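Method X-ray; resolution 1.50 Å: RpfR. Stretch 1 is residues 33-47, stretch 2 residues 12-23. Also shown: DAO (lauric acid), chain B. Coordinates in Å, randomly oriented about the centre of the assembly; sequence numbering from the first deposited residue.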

# COMPACT_ATOMS: atom_id res chain seq x y z
N LYS A 33 -13.37 4.44 -0.29
CA LYS A 33 -13.12 5.11 -1.56
C LYS A 33 -11.79 5.86 -1.51
O LYS A 33 -11.35 6.32 -0.45
CB LYS A 33 -14.23 6.10 -1.89
CG LYS A 33 -15.62 5.50 -1.99
CD LYS A 33 -16.65 6.58 -2.30
CE LYS A 33 -18.08 6.06 -2.18
NZ LYS A 33 -19.11 7.13 -2.36
N GLU A 34 -11.18 6.02 -2.68
CA GLU A 34 -9.96 6.81 -2.79
C GLU A 34 -10.11 8.17 -2.10
O GLU A 34 -9.22 8.60 -1.36
CB GLU A 34 -9.59 6.99 -4.26
CG GLU A 34 -8.30 7.78 -4.46
CD GLU A 34 -7.84 7.77 -5.90
OE1 GLU A 34 -8.68 8.05 -6.77
OE2 GLU A 34 -6.64 7.50 -6.15
N GLN A 35 -11.23 8.87 -2.33
CA GLN A 35 -11.40 10.19 -1.74
C GLN A 35 -11.42 10.14 -0.22
O GLN A 35 -11.12 11.14 0.43
CB GLN A 35 -12.71 10.81 -2.22
CG GLN A 35 -12.68 11.35 -3.63
CD GLN A 35 -14.05 11.81 -4.09
OE1 GLN A 35 -15.07 11.26 -3.67
NE2 GLN A 35 -14.09 12.82 -4.95
N GLU A 36 -11.80 8.99 0.36
CA GLU A 36 -11.88 8.86 1.80
C GLU A 36 -10.54 8.59 2.44
O GLU A 36 -10.40 8.78 3.66
CB GLU A 36 -12.77 7.68 2.18
CG GLU A 36 -14.24 7.84 1.92
CD GLU A 36 -15.01 6.65 2.45
OE1 GLU A 36 -15.48 6.71 3.60
OE2 GLU A 36 -15.09 5.64 1.73
N VAL A 37 -9.56 8.12 1.68
CA VAL A 37 -8.29 7.68 2.24
C VAL A 37 -7.12 8.56 1.84
O VAL A 37 -6.04 8.45 2.44
CB VAL A 37 -7.99 6.19 1.96
CG1 VAL A 37 -9.11 5.33 2.53
CG2 VAL A 37 -7.83 5.92 0.47
N ILE A 38 -7.28 9.45 0.86
CA ILE A 38 -6.15 10.31 0.52
C ILE A 38 -5.79 11.18 1.73
O ILE A 38 -6.67 11.70 2.44
CB ILE A 38 -6.37 11.11 -0.77
CG1 ILE A 38 -7.69 11.88 -0.76
CG2 ILE A 38 -6.30 10.15 -1.97
CD1 ILE A 38 -7.92 12.73 -2.03
N GLY A 39 -4.49 11.29 2.00
CA GLY A 39 -4.00 11.98 3.17
C GLY A 39 -3.98 11.15 4.43
O GLY A 39 -3.41 11.60 5.44
N GLN A 40 -4.59 9.97 4.43
CA GLN A 40 -4.63 9.11 5.60
C GLN A 40 -3.41 8.20 5.61
O GLN A 40 -2.81 7.90 4.57
CB GLN A 40 -5.90 8.24 5.58
CG GLN A 40 -7.19 9.02 5.56
CD GLN A 40 -7.49 9.71 6.87
OE1 GLN A 40 -6.80 9.51 7.87
NE2 GLN A 40 -8.53 10.53 6.87
N ASN A 41 -3.07 7.72 6.80
CA ASN A 41 -1.87 6.91 6.99
C ASN A 41 -2.15 5.44 6.70
O ASN A 41 -3.00 4.82 7.36
CB ASN A 41 -1.30 7.07 8.39
CG ASN A 41 0.05 6.43 8.49
OD1 ASN A 41 0.17 5.27 8.88
ND2 ASN A 41 1.08 7.15 8.08
N VAL A 42 -1.39 4.87 5.77
CA VAL A 42 -1.64 3.52 5.31
C VAL A 42 -1.33 2.49 6.40
O VAL A 42 -2.00 1.45 6.49
CB VAL A 42 -0.83 3.27 4.02
CG1 VAL A 42 0.65 3.05 4.31
CG2 VAL A 42 -1.41 2.13 3.25
N PHE A 43 -0.33 2.75 7.24
CA PHE A 43 0.08 1.78 8.24
C PHE A 43 -0.99 1.62 9.32
O PHE A 43 -1.38 0.50 9.66
CB PHE A 43 1.40 2.20 8.89
CG PHE A 43 2.46 2.60 7.91
CD1 PHE A 43 2.92 1.72 6.95
CD2 PHE A 43 3.02 3.87 7.97
CE1 PHE A 43 3.91 2.10 6.05
CE2 PHE A 43 4.01 4.25 7.08
CZ PHE A 43 4.45 3.36 6.12
N THR A 44 -1.45 2.73 9.88
CA THR A 44 -2.41 2.61 10.97
C THR A 44 -3.78 2.20 10.45
O THR A 44 -4.56 1.57 11.18
CB THR A 44 -2.48 3.91 11.77
OG1 THR A 44 -2.91 4.97 10.92
CG2 THR A 44 -1.11 4.27 12.34
N LEU A 45 -4.08 2.51 9.19
CA LEU A 45 -5.38 2.20 8.63
C LEU A 45 -5.50 0.74 8.21
O LEU A 45 -6.57 0.14 8.37
CB LEU A 45 -5.65 3.14 7.45
CG LEU A 45 -7.01 3.15 6.75
CD1 LEU A 45 -8.16 3.20 7.75
CD2 LEU A 45 -7.06 4.35 5.82
N PHE A 46 -4.44 0.14 7.68
CA PHE A 46 -4.56 -1.16 7.00
C PHE A 46 -3.65 -2.25 7.55
O PHE A 46 -3.59 -3.34 6.95
CB PHE A 46 -4.32 -1.02 5.49
CG PHE A 46 -5.32 -0.15 4.81
CD1 PHE A 46 -6.67 -0.48 4.80
CD2 PHE A 46 -4.93 1.03 4.17
CE1 PHE A 46 -7.59 0.32 4.16
CE2 PHE A 46 -5.84 1.83 3.54
CZ PHE A 46 -7.19 1.48 3.54
N MET A 47 -2.95 -2.02 8.66
CA MET A 47 -2.03 -3.02 9.16
C MET A 47 -2.17 -3.21 10.66
O MET A 47 -2.52 -2.28 11.40
CB MET A 47 -0.57 -2.67 8.83
CG MET A 47 -0.31 -2.43 7.35
SD MET A 47 1.41 -2.03 7.05
CE MET A 47 1.32 -1.54 5.33
O1 DAO B . 6.15 -2.77 4.08
O2 DAO B . 7.81 -2.33 2.75
C1 DAO B . 6.62 -2.12 3.10
C2 DAO B . 5.72 -1.09 2.40
C3 DAO B . 4.32 -1.66 2.10
C4 DAO B . 3.26 -0.59 1.73
C5 DAO B . 1.95 -1.28 1.32
C6 DAO B . 0.74 -0.35 1.05
C7 DAO B . -0.54 -1.02 1.61
C8 DAO B . -1.85 -0.73 0.86
C9 DAO B . -2.95 -1.64 1.43
C10 DAO B . -4.38 -1.22 1.07
C11 DAO B . -4.88 -1.82 -0.24
C12 DAO B . -5.38 -3.26 -0.04
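Stretch 2 12-23: ILDRHGNIQRFN

Stretch 2 runs antiparallel to stretch 1: Gly 17 lies by Val 42, Ile 19 by Ile 38, and Phe 22 by Glu 34. It enters as a strand, with Ile 12 and Leu 13 extended. Ile 12 makes no contact with stretch 1, but the Leu 13 side chain (m, t) points toward it, and its CD2 packs 3.7 Å from CG1 of Val 42.

The chain then reverses in a type I turn from Asp 14 to Gly 17. The Asp 14 carboxylate steadies the turn from inside, OD1 accepting from His 16 N at 2.9 Å and from Asn 18 N at 3.0 Å. His 16 O receives a weak hydrogen bond from Asn 41 ND2 (2.8 Å), and Gly 17 CA lies 3.6 Å from Phe 43 CE2. Gly 17 has positive phi (80°), and a CB here would fall about 2.2 Å from Phe 43 CE2, so the close approach depends on the absence of a side chain.

From Gly 17 to Ile 19 the backbones exchange hydrogen bonds. Val 42 N donates to Gly 17 O at 2.8 Å, Ile 19 N to Gln 40 O at 2.9 Å, and Gly 39 N to Ile 19 O at 2.8 Å. They form a single bridge centred on Asn 18 and Asn 41, whose CA atoms are 4.4 Å apart. The side chains of this pair also meet, Asn 41 ND2 donating to Asn 18 OD1 at 3.3 Å, while Asn 41 OD1 caps the helix. Ile 19 (m, t) is the residue of stretch 2 most covered by stretch 1: its CG1 lies 4.0 Å from Val 42 CB, and its CD1 is 4.1 Å from Val 37 CB and 3.9 Å from Phe 46 CE2, at the edge of that ring.

At Gln 20 the chain turns a corner; its side chain points away. Beyond it, Arg 21 and Phe 22 are extended again and converge on Glu 34. The carboxylate binds the guanidinium in a two-pronged salt bridge, Arg 21 NE to Glu 34 OE2 and Arg 21 NH2 to Glu 34 OE1, both 3.0 Å, and OE2 also accepts from Phe 22 N at 2.9 Å. The Phe 22 ring turns inward, with Val 37 CG2 over one face, 3.7 Å from its centroid. It lies nearly parallel to the Phe 46 ring (14°) but slid aside, with CZ of Phe 22 3.8 Å from CZ of Phe 46.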

# COMPACT_ATOMS: atom_id res chain seq x y z
N ILE A 12 -0.20 4.74 -3.84
CA ILE A 12 0.94 5.64 -3.88
C ILE A 12 1.03 6.35 -2.54
O ILE A 12 0.01 6.84 -2.03
CB ILE A 12 0.83 6.63 -5.05
CG1 ILE A 12 0.71 5.85 -6.37
CG2 ILE A 12 2.03 7.58 -5.08
CD1 ILE A 12 0.52 6.73 -7.59
N LEU A 13 2.23 6.38 -1.97
CA LEU A 13 2.47 6.89 -0.62
C LEU A 13 3.53 7.98 -0.67
O LEU A 13 4.40 7.98 -1.54
CB LEU A 13 3.04 5.79 0.27
CG LEU A 13 2.26 4.49 0.42
CD1 LEU A 13 3.05 3.50 1.27
CD2 LEU A 13 0.91 4.75 1.03
N ASP A 14 3.46 8.90 0.30
CA ASP A 14 4.59 9.77 0.55
C ASP A 14 5.49 9.14 1.62
O ASP A 14 5.26 8.01 2.07
CB ASP A 14 4.13 11.20 0.86
CG ASP A 14 3.48 11.36 2.23
OD1 ASP A 14 3.46 10.41 3.04
OD2 ASP A 14 3.00 12.48 2.50
N ARG A 15 6.53 9.87 2.02
CA ARG A 15 7.52 9.31 2.94
C ARG A 15 6.93 8.97 4.30
O ARG A 15 7.55 8.22 5.07
CB ARG A 15 8.69 10.28 3.11
CG ARG A 15 8.29 11.60 3.73
CD ARG A 15 9.42 12.61 3.68
NE ARG A 15 10.56 12.21 4.51
CZ ARG A 15 11.80 11.96 4.07
NH1 ARG A 15 12.11 12.07 2.78
NH2 ARG A 15 12.74 11.61 4.94
N HIS A 16 5.76 9.51 4.62
CA HIS A 16 5.11 9.26 5.90
C HIS A 16 4.12 8.11 5.85
O HIS A 16 3.52 7.78 6.88
CB HIS A 16 4.39 10.53 6.34
CG HIS A 16 5.23 11.75 6.24
ND1 HIS A 16 6.32 11.97 7.05
CD2 HIS A 16 5.17 12.81 5.40
CE1 HIS A 16 6.87 13.13 6.74
NE2 HIS A 16 6.20 13.65 5.73
N GLY A 17 3.95 7.49 4.69
CA GLY A 17 2.90 6.51 4.52
C GLY A 17 1.53 7.10 4.28
O GLY A 17 0.55 6.35 4.30
N ASN A 18 1.44 8.40 4.04
CA ASN A 18 0.16 9.00 3.73
C ASN A 18 -0.20 8.79 2.27
O ASN A 18 0.65 8.87 1.37
CB ASN A 18 0.15 10.47 4.13
CG ASN A 18 0.27 10.65 5.63
OD1 ASN A 18 -0.07 9.74 6.39
ND2 ASN A 18 0.77 11.80 6.06
N ILE A 19 -1.47 8.48 2.04
CA ILE A 19 -1.92 7.94 0.77
C ILE A 19 -2.17 9.07 -0.22
O ILE A 19 -2.84 10.06 0.10
CB ILE A 19 -3.19 7.09 0.97
CG1 ILE A 19 -2.87 5.86 1.82
CG2 ILE A 19 -3.82 6.69 -0.38
CD1 ILE A 19 -4.08 5.18 2.43
N GLN A 20 -1.64 8.91 -1.43
CA GLN A 20 -1.80 9.87 -2.50
C GLN A 20 -2.75 9.41 -3.59
O GLN A 20 -3.47 10.23 -4.17
CB GLN A 20 -0.43 10.18 -3.10
CG GLN A 20 0.63 10.47 -2.04
CD GLN A 20 0.31 11.71 -1.21
OE1 GLN A 20 -0.12 12.73 -1.75
NE2 GLN A 20 0.51 11.62 0.11
N ARG A 21 -2.76 8.11 -3.89
CA ARG A 21 -3.69 7.47 -4.81
C ARG A 21 -3.97 6.07 -4.31
O ARG A 21 -3.15 5.46 -3.61
CB ARG A 21 -3.13 7.39 -6.25
CG ARG A 21 -2.96 8.72 -6.97
CD ARG A 21 -3.52 8.65 -8.39
NE ARG A 21 -4.98 8.56 -8.36
CZ ARG A 21 -5.77 8.68 -9.42
NH1 ARG A 21 -5.25 8.90 -10.63
NH2 ARG A 21 -7.08 8.59 -9.27
N PHE A 22 -5.13 5.54 -4.70
CA PHE A 22 -5.69 4.32 -4.12
C PHE A 22 -6.68 3.82 -5.16
O PHE A 22 -7.70 4.47 -5.39
CB PHE A 22 -6.38 4.71 -2.82
CG PHE A 22 -6.90 3.59 -1.96
CD1 PHE A 22 -6.05 2.94 -1.07
CD2 PHE A 22 -8.25 3.28 -1.93
CE1 PHE A 22 -6.53 1.95 -0.21
CE2 PHE A 22 -8.74 2.29 -1.07
CZ PHE A 22 -7.88 1.63 -0.21
N ASN A 23 -6.36 2.70 -5.83
CA ASN A 23 -7.10 2.34 -7.03
C ASN A 23 -8.38 1.55 -6.71
O ASN A 23 -8.70 1.24 -5.57
CB ASN A 23 -6.21 1.60 -8.04
CG ASN A 23 -5.99 0.14 -7.69
OD1 ASN A 23 -5.85 -0.21 -6.52
ND2 ASN A 23 -5.95 -0.71 -8.71